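Local coordinates for protein siroheme decarboxylase (Hydrogenobacter thermophilus, PDB 4CH7) that catalyses the decarboxylation of siroheme to 12,18-didecarboxysiroheme, releasing two molecules of carbon dioxide, a step in heme d1 biosynthesis, at residues A[16-21]-A[207-212]; A[90-95]-A[104-109]; A[237-242]-A[277-282]. All coordinates share one frame; numbering follows the deposited sequence.

Interaction 1 (A[16-21]-A[207-212])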
ATOM      1  N   ILE A  16      11.582  -0.211 -14.830  1.00 60.58           N
ATOM      2  CA  ILE A  16      11.548  -0.375 -16.276  1.00 57.71           C
ATOM      3  C   ILE A  16      11.576   0.988 -16.959  1.00 54.85           C
ATOM      4  O   ILE A  16      10.736   1.842 -16.674  1.00 61.45           O
ATOM      5  CB  ILE A  16      10.311  -1.185 -16.697  1.00 53.53           C
ATOM      6  CG1 ILE A  16      10.382  -2.581 -16.083  1.00 57.30           C
ATOM      7  CG2 ILE A  16      10.201  -1.283 -18.209  1.00 53.27           C
ATOM      8  CD1 ILE A  16       9.277  -3.488 -16.523  1.00 58.71           C
ATOM      9  N   PRO A  17      12.551   1.192 -17.865  1.00 48.37           N
ATOM     10  CA  PRO A  17      12.821   2.512 -18.454  1.00 51.98           C
ATOM     11  C   PRO A  17      11.629   3.131 -19.173  1.00 45.29           C
ATOM     12  O   PRO A  17      10.881   2.434 -19.862  1.00 42.49           O
ATOM     13  CB  PRO A  17      13.951   2.230 -19.455  1.00 50.76           C
ATOM     14  CG  PRO A  17      13.886   0.755 -19.725  1.00 53.28           C
ATOM     15  CD  PRO A  17      13.433   0.151 -18.426  1.00 53.53           C
ATOM     16  N   LEU A  18      11.463   4.440 -19.007  1.00 45.03           N
ATOM     17  CA  LEU A  18      10.415   5.175 -19.697  1.00 44.57           C
ATOM     18  C   LEU A  18      10.854   5.504 -21.117  1.00 39.30           C
ATOM     19  O   LEU A  18      11.260   6.628 -21.412  1.00 39.84           O
ATOM     20  CB  LEU A  18      10.063   6.448 -18.929  1.00 43.52           C
ATOM     21  CG  LEU A  18       9.495   6.218 -17.529  1.00 44.37           C
ATOM     22  CD1 LEU A  18       9.414   7.519 -16.757  1.00 51.00           C
ATOM     23  CD2 LEU A  18       8.130   5.577 -17.625  1.00 46.94           C
ATOM     24  N   VAL A  19      10.790   4.501 -21.985  1.00 35.90           N
ATOM     25  CA  VAL A  19      11.089   4.673 -23.398  1.00 38.84           C
ATOM     26  C   VAL A  19       9.954   4.030 -24.181  1.00 33.71           C
ATOM     27  O   VAL A  19       9.076   3.401 -23.589  1.00 38.41           O
ATOM     28  CB  VAL A  19      12.433   4.023 -23.777  1.00 41.25           C
ATOM     29  CG1 VAL A  19      13.557   4.592 -22.932  1.00 40.16           C
ATOM     30  CG2 VAL A  19      12.366   2.522 -23.601  1.00 37.61           C
ATOM     31  N   LYS A  20       9.964   4.184 -25.501  1.00 37.98           N
ATOM     32  CA  LYS A  20       8.892   3.637 -26.324  1.00 37.19           C
ATOM     33  C   LYS A  20       8.930   2.112 -26.363  1.00 38.38           C
ATOM     34  O   LYS A  20       7.886   1.461 -26.386  1.00 39.69           O
ATOM     35  CB  LYS A  20       8.954   4.204 -27.740  1.00 40.26           C
ATOM     36  CG  LYS A  20       8.762   5.713 -27.803  1.00 41.23           C
ATOM     37  CD  LYS A  20       8.793   6.210 -29.236  1.00 42.69           C
ATOM     38  CE  LYS A  20       8.647   7.722 -29.291  1.00 50.35           C
ATOM     39  NZ  LYS A  20       8.752   8.234 -30.683  1.00 44.34           N
ATOM     40  N   GLU A  21      10.134   1.548 -26.366  1.00 37.80           N
ATOM     41  CA  GLU A  21      10.304   0.098 -26.407  1.00 39.91           C
ATOM     42  C   GLU A  21      11.187  -0.387 -25.258  1.00 44.26           C
ATOM     43  O   GLU A  21      12.345  -0.750 -25.471  1.00 37.79           O
ATOM     44  CB  GLU A  21      10.892  -0.339 -27.753  1.00 42.87           C
ATOM     45  CG  GLU A  21      10.066   0.095 -28.961  1.00 47.52           C
ATOM     46  CD  GLU A  21      10.695  -0.302 -30.283  1.00 53.77           C
ATOM     47  OE1 GLU A  21      11.599  -1.162 -30.284  1.00 55.58           O
ATOM     48  OE2 GLU A  21      10.279   0.248 -31.322  1.00 52.29           O
ATOM     49  N   LYS A 207       5.635  13.344 -19.726  1.00 35.93           N
ATOM     50  CA  LYS A 207       4.875  13.590 -18.506  1.00 45.33           C
ATOM     51  C   LYS A 207       5.162  12.545 -17.434  1.00 44.63           C
ATOM     52  O   LYS A 207       5.214  12.863 -16.247  1.00 38.71           O
ATOM     53  CB  LYS A 207       3.382  13.633 -18.822  1.00 43.63           C
ATOM     54  CG  LYS A 207       2.998  14.793 -19.721  1.00 42.58           C
ATOM     55  CD  LYS A 207       1.651  14.574 -20.375  1.00 49.53           C
ATOM     56  CE  LYS A 207       1.381  15.666 -21.387  1.00 54.76           C
ATOM     57  NZ  LYS A 207       1.245  17.007 -20.754  1.00 47.91           N
ATOM     58  N   LEU A 208       5.341  11.298 -17.855  1.00 44.17           N
ATOM     59  CA  LEU A 208       5.671  10.222 -16.930  1.00 42.51           C
ATOM     60  C   LEU A 208       7.047  10.445 -16.311  1.00 42.41           C
ATOM     61  O   LEU A 208       7.247  10.202 -15.121  1.00 43.33           O
ATOM     62  CB  LEU A 208       5.609   8.868 -17.637  1.00 37.89           C
ATOM     63  CG  LEU A 208       4.200   8.399 -17.992  1.00 41.41           C
ATOM     64  CD1 LEU A 208       4.230   7.063 -18.703  1.00 38.91           C
ATOM     65  CD2 LEU A 208       3.352   8.315 -16.738  1.00 41.22           C
ATOM     66  N   SER A 209       7.986  10.922 -17.122  1.00 45.09           N
ATOM     67  CA  SER A 209       9.324  11.242 -16.644  1.00 44.16           C
ATOM     68  C   SER A 209       9.273  12.331 -15.578  1.00 52.83           C
ATOM     69  O   SER A 209       9.912  12.216 -14.537  1.00 47.69           O
ATOM     70  CB  SER A 209      10.214  11.677 -17.807  1.00 47.77           C
ATOM     71  OG  SER A 209      10.269  10.678 -18.805  1.00 49.08           O
ATOM     72  N   ALA A 210       8.497  13.379 -15.839  1.00 47.39           N
ATOM     73  CA  ALA A 210       8.359  14.495 -14.907  1.00 47.65           C
ATOM     74  C   ALA A 210       7.757  14.050 -13.578  1.00 45.56           C
ATOM     75  O   ALA A 210       8.176  14.509 -12.515  1.00 48.98           O
ATOM     76  CB  ALA A 210       7.521  15.598 -15.527  1.00 42.80           C
ATOM     77  N   LEU A 211       6.761  13.171 -13.647  1.00 46.56           N
ATOM     78  CA  LEU A 211       6.155  12.600 -12.450  1.00 48.45           C
ATOM     79  C   LEU A 211       7.174  11.767 -11.676  1.00 50.40           C
ATOM     80  O   LEU A 211       7.151  11.731 -10.444  1.00 47.47           O
ATOM     81  CB  LEU A 211       4.937  11.749 -12.815  1.00 47.33           C
ATOM     82  CG  LEU A 211       3.710  12.500 -13.327  1.00 51.67           C
ATOM     83  CD1 LEU A 211       2.623  11.544 -13.778  1.00 48.27           C
ATOM     84  CD2 LEU A 211       3.185  13.429 -12.252  1.00 57.30           C
ATOM     85  N   LYS A 212       8.067  11.101 -12.404  1.00 53.43           N
ATOM     86  CA  LYS A 212       9.123  10.311 -11.782  1.00 48.64           C
ATOM     87  C   LYS A 212      10.163  11.220 -11.132  1.00 58.19           C
ATOM     88  O   LYS A 212      10.653  10.932 -10.039  1.00 53.75           O
ATOM     89  CB  LYS A 212       9.787   9.380 -12.799  1.00 51.65           C
ATOM     90  CG  LYS A 212      10.853   8.486 -12.188  1.00 54.60           C
ATOM     91  CD  LYS A 212      10.657   7.029 -12.569  1.00 57.87           C
ATOM     92  CE  LYS A 212      11.422   6.671 -13.825  1.00 60.79           C
ATOM     93  NZ  LYS A 212      11.386   5.210 -14.108  1.00 65.27           N
TER
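Lys212 NZ is held by a salt bridge to Asp15 OD2, next to residues 16-21, while it lies 4.0 Å from Leu18 CG. Ile16 O lies 4.3 Å from Lys212 NZ, too far for a bond, though it could add a little electrostatic attraction. With CG placed anti to the backbone N (chi1 -177°), the Lys212 chain bends at chi2 and chi3 and brings CE against Leu18 CD1 at 3.7 Å, the two side chains meeting tip to tip. Two helix-turn-helix domains meet here: residues 16-21 belong to the link between helix 4-11 and helix 22-30 of the first, residues 207-212 to helix 201-213 of the second. Leu18, the centre of an inverse gamma turn between Pro17 and Val19, carries most of the packing between these two segments. Its CD1 rests on the helix backbone, 3.7 Å from Ser209 N and 3.8 Å from Leu208 C. Both methyls, Leu18 CD1 and CD2, stand 4.1 Å from Leu208 CB, where the two leucine side chains cross at about a right angle. Ser209 OG comes within 3.9 Å of Leu18 CD1 but spends its polarity on Leu205 O in the preceding turn. Phe190 touches both Leu18 and Leu208, and a backbone hydrogen bond ties Ile16 to Ile220 of strand 217-222.

Interaction 2 (A[90-95]-A[104-109])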
ATOM      1  N   GLY A  90     -11.819   3.251  -0.770  1.00 63.50           N
ATOM      2  CA  GLY A  90     -10.554   3.756  -0.266  1.00 59.56           C
ATOM      3  C   GLY A  90      -9.909   2.876   0.791  1.00 53.12           C
ATOM      4  O   GLY A  90      -8.793   3.154   1.240  1.00 51.30           O
ATOM      5  N   VAL A  91     -10.610   1.819   1.193  1.00 58.07           N
ATOM      6  CA  VAL A  91     -10.069   0.862   2.155  1.00 53.99           C
ATOM      7  C   VAL A  91      -9.342  -0.270   1.430  1.00 57.58           C
ATOM      8  O   VAL A  91      -9.955  -1.021   0.671  1.00 56.88           O
ATOM      9  CB  VAL A  91     -11.165   0.285   3.068  1.00 56.88           C
ATOM     10  CG1 VAL A  91     -10.593  -0.810   3.956  1.00 59.69           C
ATOM     11  CG2 VAL A  91     -11.776   1.389   3.913  1.00 53.44           C
ATOM     12  N   SER A  92      -8.035  -0.381   1.661  1.00 62.28           N
ATOM     13  CA  SER A  92      -7.209  -1.377   0.979  1.00 58.75           C
ATOM     14  C   SER A  92      -7.149  -2.689   1.756  1.00 63.25           C
ATOM     15  O   SER A  92      -7.484  -3.752   1.229  1.00 68.54           O
ATOM     16  CB  SER A  92      -5.795  -0.836   0.761  1.00 50.29           C
ATOM     17  OG  SER A  92      -5.186  -0.486   1.990  1.00 56.32           O
ATOM     18  N   HIS A  93      -6.718  -2.608   3.010  1.00 58.32           N
ATOM     19  CA  HIS A  93      -6.681  -3.776   3.876  1.00 61.59           C
ATOM     20  C   HIS A  93      -7.660  -3.586   5.020  1.00 64.77           C
ATOM     21  O   HIS A  93      -7.838  -2.471   5.504  1.00 57.99           O
ATOM     22  CB  HIS A  93      -5.272  -3.987   4.429  1.00 65.36           C
ATOM     23  CG  HIS A  93      -4.207  -3.984   3.379  1.00 70.06           C
ATOM     24  ND1 HIS A  93      -3.881  -5.106   2.647  1.00 72.80           N
ATOM     25  CD2 HIS A  93      -3.395  -2.995   2.936  1.00 74.70           C
ATOM     26  CE1 HIS A  93      -2.914  -4.806   1.797  1.00 73.43           C
ATOM     27  NE2 HIS A  93      -2.601  -3.534   1.952  1.00 77.01           N
ATOM     28  N   ASN A  94      -8.304  -4.671   5.441  1.00 56.62           N
ATOM     29  CA  ASN A  94      -9.163  -4.641   6.622  1.00 55.32           C
ATOM     30  C   ASN A  94      -8.965  -5.912   7.435  1.00 62.18           C
ATOM     31  O   ASN A  94      -9.039  -7.018   6.896  1.00 60.61           O
ATOM     32  CB  ASN A  94     -10.636  -4.475   6.236  1.00 54.76           C
ATOM     33  CG  ASN A  94     -11.537  -4.252   7.444  1.00 58.36           C
ATOM     34  OD1 ASN A  94     -11.067  -3.942   8.537  1.00 63.01           O
ATOM     35  ND2 ASN A  94     -12.840  -4.401   7.245  1.00 56.53           N
ATOM     36  N   TYR A  95      -8.715  -5.754   8.729  1.00 58.65           N
ATOM     37  CA  TYR A  95      -8.383  -6.891   9.572  1.00 63.55           C
ATOM     38  C   TYR A  95      -9.090  -6.857  10.916  1.00 61.06           C
ATOM     39  O   TYR A  95      -9.323  -5.788  11.487  1.00 51.85           O
ATOM     40  CB  TYR A  95      -6.870  -6.954   9.795  1.00 63.79           C
ATOM     41  CG  TYR A  95      -6.091  -7.363   8.571  1.00 67.28           C
ATOM     42  CD1 TYR A  95      -5.999  -8.695   8.202  1.00 74.29           C
ATOM     43  CD2 TYR A  95      -5.441  -6.419   7.785  1.00 62.66           C
ATOM     44  CE1 TYR A  95      -5.291  -9.079   7.086  1.00 72.11           C
ATOM     45  CE2 TYR A  95      -4.728  -6.795   6.663  1.00 71.57           C
ATOM     46  CZ  TYR A  95      -4.658  -8.128   6.317  1.00 78.87           C
ATOM     47  OH  TYR A  95      -3.951  -8.516   5.203  1.00 79.06           O
ATOM     48  N   TRP A 104      -9.011  -3.110  12.350  1.00 59.16           N
ATOM     49  CA  TRP A 104      -7.993  -2.235  11.786  1.00 54.54           C
ATOM     50  C   TRP A 104      -8.032  -2.259  10.268  1.00 57.25           C
ATOM     51  O   TRP A 104      -7.938  -3.324   9.653  1.00 50.34           O
ATOM     52  CB  TRP A 104      -6.610  -2.668  12.263  1.00 54.57           C
ATOM     53  CG  TRP A 104      -6.368  -2.381  13.708  1.00 51.87           C
ATOM     54  CD1 TRP A 104      -6.916  -3.024  14.778  1.00 52.70           C
ATOM     55  CD2 TRP A 104      -5.499  -1.376  14.246  1.00 44.39           C
ATOM     56  NE1 TRP A 104      -6.447  -2.475  15.950  1.00 49.45           N
ATOM     57  CE2 TRP A 104      -5.574  -1.461  15.647  1.00 46.24           C
ATOM     58  CE3 TRP A 104      -4.666  -0.411  13.675  1.00 43.75           C
ATOM     59  CZ2 TRP A 104      -4.844  -0.612  16.489  1.00 42.07           C
ATOM     60  CZ3 TRP A 104      -3.944   0.428  14.509  1.00 45.81           C
ATOM     61  CH2 TRP A 104      -4.035   0.322  15.898  1.00 40.32           C
ATOM     62  N   PHE A 105      -8.168  -1.083   9.665  1.00 52.49           N
ATOM     63  CA  PHE A 105      -8.118  -0.987   8.214  1.00 46.74           C
ATOM     64  C   PHE A 105      -7.281   0.191   7.733  1.00 51.08           C
ATOM     65  O   PHE A 105      -7.078   1.172   8.454  1.00 53.06           O
ATOM     66  CB  PHE A 105      -9.525  -0.963   7.600  1.00 49.72           C
ATOM     67  CG  PHE A 105     -10.376   0.187   8.049  1.00 49.97           C
ATOM     68  CD1 PHE A 105     -11.116   0.102   9.220  1.00 50.04           C
ATOM     69  CD2 PHE A 105     -10.463   1.340   7.282  1.00 55.62           C
ATOM     70  CE1 PHE A 105     -11.912   1.157   9.632  1.00 55.61           C
ATOM     71  CE2 PHE A 105     -11.256   2.399   7.683  1.00 52.09           C
ATOM     72  CZ  PHE A 105     -11.985   2.307   8.859  1.00 52.86           C
ATOM     73  N   THR A 106      -6.776   0.068   6.512  1.00 50.43           N
ATOM     74  CA  THR A 106      -6.032   1.146   5.881  1.00 51.33           C
ATOM     75  C   THR A 106      -6.977   1.936   4.990  1.00 55.16           C
ATOM     76  O   THR A 106      -7.613   1.375   4.096  1.00 53.04           O
ATOM     77  CB  THR A 106      -4.858   0.611   5.044  1.00 49.15           C
ATOM     78  OG1 THR A 106      -3.924  -0.057   5.902  1.00 55.85           O
ATOM     79  CG2 THR A 106      -4.156   1.751   4.320  1.00 62.80           C
ATOM     80  N   LEU A 107      -7.083   3.235   5.252  1.00 49.92           N
ATOM     81  CA  LEU A 107      -7.954   4.098   4.467  1.00 46.81           C
ATOM     82  C   LEU A 107      -7.137   5.092   3.664  1.00 48.21           C
ATOM     83  O   LEU A 107      -6.235   5.735   4.198  1.00 52.10           O
ATOM     84  CB  LEU A 107      -8.933   4.850   5.372  1.00 49.55           C
ATOM     85  CG  LEU A 107      -9.815   5.905   4.699  1.00 53.07           C
ATOM     86  CD1 LEU A 107     -10.689   5.270   3.633  1.00 53.99           C
ATOM     87  CD2 LEU A 107     -10.667   6.631   5.724  1.00 43.63           C
ATOM     88  N   ALA A 108      -7.450   5.205   2.376  1.00 45.73           N
ATOM     89  CA  ALA A 108      -6.841   6.220   1.523  1.00 49.67           C
ATOM     90  C   ALA A 108      -7.938   7.086   0.919  1.00 51.66           C
ATOM     91  O   ALA A 108      -8.886   6.567   0.327  1.00 50.19           O
ATOM     92  CB  ALA A 108      -6.015   5.573   0.430  1.00 47.98           C
ATOM     93  N   VAL A 109      -7.809   8.401   1.064  1.00 51.06           N
ATOM     94  CA  VAL A 109      -8.830   9.325   0.580  1.00 50.79           C
ATOM     95  C   VAL A 109      -8.271  10.234  -0.514  1.00 56.55           C
ATOM     96  O   VAL A 109      -7.232  10.866  -0.324  1.00 57.81           O
ATOM     97  CB  VAL A 109      -9.405  10.180   1.733  1.00 46.39           C
ATOM     98  CG1 VAL A 109     -10.348  11.243   1.197  1.00 60.83           C
ATOM     99  CG2 VAL A 109     -10.119   9.296   2.746  1.00 45.01           C
TER
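Val91 sets CG2 beside Phe105, 3.6 Å from Phe105 CD2, the two side chains crossing at about a right angle. Asn94 brings OD1 within 3.5 Å of Phe105 CB, its amide turned 79° from the ring plane, while Asn94 ND2 is hydrogen-bonded to Asn86 OD1 of helix 75-87. Val91-Leu107 and Asn94-Phe105 are both non-hydrogen-bonded pairs of this antiparallel hairpin, yet the register slips by one residue between them. The slip is a beta bulge: Ser92 and His93 together face Thr106, whose O accepts Ser92 N at 3.0 Å while Thr106 N donates to His93 O at 2.9 Å. Ser92 OG lies 3.3 Å from Thr106 CB, and Thr106 OG1 stands 4.2 Å from His93 CD2 at the imidazole edge, near its plane. The bulge includes His93, the probable active-site residue. Tyr95 and Trp104 close the ladder with two backbone bonds. Strand 65-71 flanks residues 104-109 and strand 303-314 flanks residues 90-95; Val91, Asn94 and Phe105 pack on Val85 of helix 75-87, and Leu107 on helix 116-126.

Interaction 3 (A[237-242]-A[277-282])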
ATOM      1  N   SER A 237       2.964  -5.982  15.380  1.00 50.91           N
ATOM      2  CA  SER A 237       3.587  -5.673  16.658  1.00 47.57           C
ATOM      3  C   SER A 237       3.759  -4.164  16.753  1.00 47.89           C
ATOM      4  O   SER A 237       4.268  -3.531  15.826  1.00 44.08           O
ATOM      5  CB  SER A 237       4.937  -6.375  16.792  1.00 53.73           C
ATOM      6  OG  SER A 237       5.889  -5.822  15.906  1.00 49.94           O
ATOM      7  N   VAL A 238       3.307  -3.583  17.857  1.00 41.48           N
ATOM      8  CA  VAL A 238       3.446  -2.145  18.059  1.00 55.11           C
ATOM      9  C   VAL A 238       4.353  -1.865  19.253  1.00 47.47           C
ATOM     10  O   VAL A 238       4.258  -2.530  20.283  1.00 49.97           O
ATOM     11  CB  VAL A 238       2.076  -1.449  18.215  1.00 51.76           C
ATOM     12  CG1 VAL A 238       1.272  -1.588  16.933  1.00 48.19           C
ATOM     13  CG2 VAL A 238       1.304  -2.024  19.390  1.00 55.05           C
ATOM     14  N   TRP A 239       5.244  -0.890  19.103  1.00 46.17           N
ATOM     15  CA  TRP A 239       6.267  -0.639  20.110  1.00 51.44           C
ATOM     16  C   TRP A 239       6.362   0.836  20.478  1.00 52.53           C
ATOM     17  O   TRP A 239       6.221   1.712  19.621  1.00 47.94           O
ATOM     18  CB  TRP A 239       7.628  -1.122  19.597  1.00 43.09           C
ATOM     19  CG  TRP A 239       7.611  -2.545  19.119  1.00 55.62           C
ATOM     20  CD1 TRP A 239       7.148  -3.002  17.921  1.00 55.38           C
ATOM     21  CD2 TRP A 239       8.084  -3.695  19.833  1.00 53.70           C
ATOM     22  NE1 TRP A 239       7.297  -4.367  17.848  1.00 54.02           N
ATOM     23  CE2 TRP A 239       7.869  -4.817  19.009  1.00 54.07           C
ATOM     24  CE3 TRP A 239       8.668  -3.885  21.087  1.00 55.60           C
ATOM     25  CZ2 TRP A 239       8.220  -6.112  19.404  1.00 57.43           C
ATOM     26  CZ3 TRP A 239       9.009  -5.169  21.479  1.00 54.75           C
ATOM     27  CH2 TRP A 239       8.786  -6.264  20.642  1.00 58.60           C
ATOM     28  N   GLU A 240       6.596   1.107  21.758  1.00 53.14           N
ATOM     29  CA  GLU A 240       6.930   2.457  22.186  1.00 53.44           C
ATOM     30  C   GLU A 240       8.443   2.567  22.304  1.00 60.24           C
ATOM     31  O   GLU A 240       9.056   1.943  23.174  1.00 55.33           O
ATOM     32  CB  GLU A 240       6.264   2.797  23.517  1.00 51.18           C
ATOM     33  CG  GLU A 240       6.548   4.212  23.999  1.00 71.01           C
ATOM     34  CD  GLU A 240       5.802   4.553  25.269  1.00 72.95           C
ATOM     35  OE1 GLU A 240       4.702   4.001  25.481  1.00 77.14           O
ATOM     36  OE2 GLU A 240       6.321   5.367  26.060  1.00 73.42           O
ATOM     37  N   VAL A 241       9.041   3.350  21.413  1.00 50.04           N
ATOM     38  CA  VAL A 241      10.489   3.466  21.333  1.00 51.42           C
ATOM     39  C   VAL A 241      10.893   4.934  21.353  1.00 63.44           C
ATOM     40  O   VAL A 241      10.282   5.752  20.666  1.00 66.86           O
ATOM     41  CB  VAL A 241      11.024   2.819  20.037  1.00 57.45           C
ATOM     42  CG1 VAL A 241      12.546   2.843  20.008  1.00 59.27           C
ATOM     43  CG2 VAL A 241      10.515   1.398  19.901  1.00 52.25           C
ATOM     44  N   PRO A 242      11.914   5.279  22.158  1.00 66.87           N
ATOM     45  CA  PRO A 242      12.485   6.629  22.083  1.00 62.84           C
ATOM     46  C   PRO A 242      12.989   6.916  20.670  1.00 72.03           C
ATOM     47  O   PRO A 242      13.730   6.108  20.112  1.00 69.31           O
ATOM     48  CB  PRO A 242      13.655   6.578  23.079  1.00 64.62           C
ATOM     49  CG  PRO A 242      13.893   5.111  23.362  1.00 69.21           C
ATOM     50  CD  PRO A 242      12.547   4.466  23.212  1.00 68.29           C
ATOM     51  N   ALA A 277       5.746  -3.060  13.544  1.00 43.22           N
ATOM     52  CA  ALA A 277       6.509  -4.096  12.853  1.00 48.39           C
ATOM     53  C   ALA A 277       5.648  -5.317  12.576  1.00 42.97           C
ATOM     54  O   ALA A 277       5.267  -6.037  13.499  1.00 49.03           O
ATOM     55  CB  ALA A 277       7.742  -4.488  13.654  1.00 44.99           C
HETATM   56  N   MSE A 278       5.353  -5.550  11.300  1.00 42.74           N
HETATM   57  CA  MSE A 278       4.552  -6.701  10.909  1.00 39.13           C
HETATM   58  C   MSE A 278       5.315  -7.985  11.186  1.00 53.12           C
HETATM   59  O   MSE A 278       6.393  -8.212  10.636  1.00 48.63           O
HETATM   60  CB  MSE A 278       4.181  -6.630   9.428  1.00 44.62           C
HETATM   61  CG  MSE A 278       3.429  -5.372   9.013  1.00 68.27           C
HETATM   62 SE   MSE A 278       1.885  -4.972  10.126  1.00 83.89          SE
HETATM   63  CE  MSE A 278       2.682  -3.591  11.228  1.00 48.14           C
HETATM   64  N   MSE A 279       4.758  -8.821  12.055  1.00 52.54           N
HETATM   65  CA  MSE A 279       5.361 -10.112  12.344  1.00 58.14           C
HETATM   66  C   MSE A 279       4.521 -11.243  11.762  1.00 65.17           C
HETATM   67  O   MSE A 279       3.308 -11.107  11.574  1.00 54.21           O
HETATM   68  CB  MSE A 279       5.551 -10.312  13.850  1.00 55.03           C
HETATM   69  CG  MSE A 279       6.688  -9.505  14.466  1.00 37.70           C
HETATM   70 SE   MSE A 279       6.700  -9.627  16.401  1.00 59.78          SE
HETATM   71  CE  MSE A 279       8.241  -8.519  16.777  1.00 48.80           C
ATOM     72  N   HIS A 280       5.182 -12.353  11.464  1.00 53.50           N
ATOM     73  CA  HIS A 280       4.502 -13.563  11.037  1.00 57.75           C
ATOM     74  C   HIS A 280       5.264 -14.759  11.579  1.00 68.02           C
ATOM     75  O   HIS A 280       6.469 -14.678  11.827  1.00 49.43           O
ATOM     76  CB  HIS A 280       4.397 -13.637   9.510  1.00 62.03           C
ATOM     77  CG  HIS A 280       5.712 -13.516   8.804  1.00 71.35           C
ATOM     78  ND1 HIS A 280       6.005 -12.477   7.949  1.00 66.21           N
ATOM     79  CD2 HIS A 280       6.812 -14.308   8.823  1.00 74.46           C
ATOM     80  CE1 HIS A 280       7.230 -12.631   7.473  1.00 68.50           C
ATOM     81  NE2 HIS A 280       7.740 -13.733   7.991  1.00 79.06           N
ATOM     82  N   GLY A 281       4.554 -15.858  11.785  1.00 63.28           N
ATOM     83  CA  GLY A 281       5.169 -17.081  12.257  1.00 68.98           C
ATOM     84  C   GLY A 281       4.273 -18.246  11.906  1.00 75.39           C
ATOM     85  O   GLY A 281       3.208 -18.061  11.315  1.00 73.03           O
ATOM     86  N   LYS A 282       4.703 -19.449  12.260  1.00 84.11           N
ATOM     87  CA  LYS A 282       3.880 -20.629  12.047  1.00 85.78           C
ATOM     88  C   LYS A 282       3.151 -20.964  13.344  1.00 81.28           C
ATOM     89  O   LYS A 282       2.932 -22.131  13.672  1.00 84.83           O
ATOM     90  CB  LYS A 282       4.735 -21.791  11.541  1.00 85.84           C
ATOM     91  CG  LYS A 282       5.340 -21.510  10.166  1.00 85.76           C
ATOM     92  CD  LYS A 282       6.571 -22.356   9.877  1.00 96.11           C
ATOM     93  CE  LYS A 282       6.213 -23.781   9.501  1.00 92.03           C
ATOM     94  NZ  LYS A 282       7.414 -24.543   9.053  1.00 93.10           N
TER
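This is an antiparallel strand contact in the second AsnC-like domain, where strand 233-239 pairs through Ser237 with strand 275-281 in the closed barrel sheet. Ser237 and Ala277 form a hydrogen-bonded pair: Ala277 N donates to Ser237 O at 2.8 Å, in the carbonyl plane, and Ser237 N returns a bond to Ala277 O at 3.0 Å from a position 45° above that carbonyl's plane. Ser237 OG, which sits between its own backbone N and carbonyl carbon (chi1 69°), also comes up to Ala277 O, at a modelled distance so short that its exact length is doubtful. Trp239 NE1 donates to Ser237 OG at 2.8 Å, the oxygen lying near the indole plane. This bond satisfies the indole N-H of a buried residue and links two side chains of the same strand. Met279, present as selenomethionine, packs beside it, extended beyond CG so that its SE lies 3.7 Å from Ser237 CB. Its methyl then reaches the indole edge, with Met279 CE 3.6 Å from Trp239 CZ2, and the two side chains cross at about a right angle. Ala277 CB adds a looser contact, 4.2 Å from Trp239 NE1. On the helix-covered face, Trp239 packs on Ala291 and Ile294 and Met279 on Ile287 and Ile294 of helix 284-297, while Ala277 touches Ile253 of helix 246-254; Tyr303 stacks on the indole, and strand 303-314 borders strand 233-239 within the sheet.

In the fold
Interactions 2 and 3 share one eight-stranded antiparallel barrel, built from the two AsnC-like halves of the chain, their centres 19 Å and nearest atoms about 6 Å apart. Strand 303-314 lies between them; its border with strand 91-97 is one of the two seams between the halves, the other being strand 259-264 beside strand 132-139. Interaction 1 belongs to the paired helix-turn-helix domains, its centre 30 Å from that of interaction 2 and 37 Å from that of interaction 3. Along the chain, interaction 2 is nested between the segments of interaction 1, and interaction 3 follows both. The tandem repeat thus pairs like with like, with the probable catalytic histidine in the barrel part.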